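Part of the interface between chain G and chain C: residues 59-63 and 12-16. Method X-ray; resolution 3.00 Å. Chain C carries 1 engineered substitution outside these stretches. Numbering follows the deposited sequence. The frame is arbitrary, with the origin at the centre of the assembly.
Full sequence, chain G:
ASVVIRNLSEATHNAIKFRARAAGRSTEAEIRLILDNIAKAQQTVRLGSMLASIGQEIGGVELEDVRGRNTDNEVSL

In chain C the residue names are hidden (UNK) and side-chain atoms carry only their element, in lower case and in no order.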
# COMPACT_ATOMS: atom_id res chain seq x y z
N GLY G 59 8.78 -23.91 35.41
CA GLY G 59 9.95 -24.66 35.82
C GLY G 59 10.67 -25.33 34.67
O GLY G 59 11.17 -26.44 34.79
N GLY G 60 10.70 -24.65 33.53
CA GLY G 60 11.37 -25.18 32.35
C GLY G 60 10.80 -26.45 31.75
O GLY G 60 10.35 -27.35 32.46
N VAL G 61 10.81 -26.51 30.43
CA VAL G 61 10.34 -27.68 29.71
C VAL G 61 11.30 -28.01 28.60
O VAL G 61 11.92 -27.12 28.00
CB VAL G 61 8.97 -27.47 29.05
CG1 VAL G 61 7.94 -27.21 30.10
CG2 VAL G 61 9.05 -26.33 28.05
N GLU G 62 11.42 -29.29 28.34
CA GLU G 62 12.28 -29.77 27.28
C GLU G 62 11.29 -30.26 26.23
O GLU G 62 10.59 -31.25 26.45
CB GLU G 62 13.15 -30.91 27.81
CG GLU G 62 14.57 -30.94 27.29
CD GLU G 62 15.35 -29.70 27.65
OE1 GLU G 62 15.06 -28.64 27.05
OE2 GLU G 62 16.24 -29.78 28.52
N LEU G 63 11.19 -29.55 25.12
CA LEU G 63 10.26 -29.94 24.07
C LEU G 63 10.83 -30.96 23.10
O LEU G 63 11.93 -30.79 22.57
CB LEU G 63 9.79 -28.71 23.31
CG LEU G 63 8.95 -27.73 24.11
CD1 LEU G 63 8.37 -26.68 23.19
CD2 LEU G 63 7.85 -28.48 24.82
N UNK C 12 14.89 -20.19 25.75
CA UNK C 12 14.43 -19.53 26.98
C UNK C 12 13.51 -20.36 27.87
O UNK C 12 13.56 -20.26 29.09
c UNK C 12 14.45 -17.99 25.18
c UNK C 12 13.73 -18.28 26.46
c UNK C 12 14.59 -19.36 24.57
N UNK C 13 12.69 -21.20 27.26
CA UNK C 13 11.73 -22.01 27.99
C UNK C 13 12.34 -23.21 28.68
O UNK C 13 11.70 -23.83 29.53
c UNK C 13 9.07 -20.52 27.18
c UNK C 13 9.87 -21.41 26.25
c UNK C 13 10.63 -22.49 27.04
c UNK C 13 8.95 -22.08 25.27
N UNK C 14 13.57 -23.54 28.33
CA UNK C 14 14.23 -24.69 28.92
C UNK C 14 14.54 -24.55 30.42
O UNK C 14 14.37 -23.47 31.00
c UNK C 14 15.52 -24.98 28.16
n UNK C 14 17.03 -26.80 26.30
c UNK C 14 16.63 -25.43 25.98
c UNK C 14 18.22 -27.32 26.01
n UNK C 14 19.14 -26.58 25.40
n UNK C 14 18.46 -28.59 26.31
c UNK C 14 15.33 -25.07 26.66
N UNK C 15 14.99 -25.64 31.06
CA UNK C 15 15.33 -25.65 32.49
C UNK C 15 16.44 -24.65 32.78
O UNK C 15 16.29 -23.78 33.64
c UNK C 15 14.87 -27.83 31.79
c UNK C 15 15.76 -27.08 32.72
c UNK C 15 14.99 -27.02 30.54
N UNK C 16 17.55 -24.78 32.07
CA UNK C 16 18.67 -23.85 32.25
C UNK C 16 18.97 -23.15 30.95
O UNK C 16 19.98 -23.43 30.30
c UNK C 16 20.12 -24.37 34.26
o UNK C 16 18.64 -25.98 35.26
n UNK C 16 18.13 -23.79 35.55
c UNK C 16 19.92 -24.57 32.76
c UNK C 16 18.90 -24.78 35.07

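Position 12 of chain C carries three side-chain carbons and no heteroatom. One of them lies within bonding distance of the backbone N, so the carbons close a five-membered ring onto the main chain. The ring stays far from the chain G stretch and makes no contact with it. This is Pro C12, buried in the assembly.

At position 13 there are four carbons, forked at the second, with no ring. The CB lies 4.3 Å from Val G61 CG2, a loose apolar approach. The backbone is more heavily engaged: O of position 13 accepts a hydrogen bond from Val G61 N at 3.0 Å, with a nearly straight N-H...O angle of 158°, and the same O lies 3.1 Å from Gly G60 CA in a CA-H...O contact. The fork after a single unbranched carbon identifies Leu C13, with chi1 in m and chi2 in t.

Position 14 has three carbons in a row, then a nitrogen, then a carbon bearing two more nitrogens. This terminal group faces the carboxylate of Glu G62, as a guanidinium would, and the residue is Arg C14. Its NE donates to Glu G62 OE1 at 2.8 Å, forming a salt bridge, and its NH2 adds a weak hydrogen bond to Glu G62 OE2 at 3.4 Å. OE1 sits at the guanidinium edge, near its plane, where the N-H groups point.

Three carbons again close a ring onto the backbone N at position 15, one of them 3.6 Å from Glu G62 OE2. The ring defines Pro C15, and the carbon in question is CD, which also lies 4.0 Å from Val G61 O.

The side chain of position 16 comprises three carbons, the third carrying one oxygen and one nitrogen, and it does not reach the chain G stretch. The terminal amide after two preceding carbons fits Gln C16.

The contact joins two irregular segments through both backbone and charge. Close packing depends on Gly G60, whose CA is 4.0 Å from Pro C15 CA; a CB there would clash, falling 2.5 Å from that same Pro C15 CA, and the positive phi also favours glycine. This approach accompanies the hydrogen bond from Val G61 N to Leu C13 O, while Val G61 O receives a CA-H...O contact from Arg C14 CA at 3.5 Å. Beyond this backbone pairing, the end of the Glu G62 side chain comes nearer to chain C and meets Arg C14 with both carboxylate oxygens, adding complementary charge to the polar backbone contacts.

Chain C (12-16) PLRPQ
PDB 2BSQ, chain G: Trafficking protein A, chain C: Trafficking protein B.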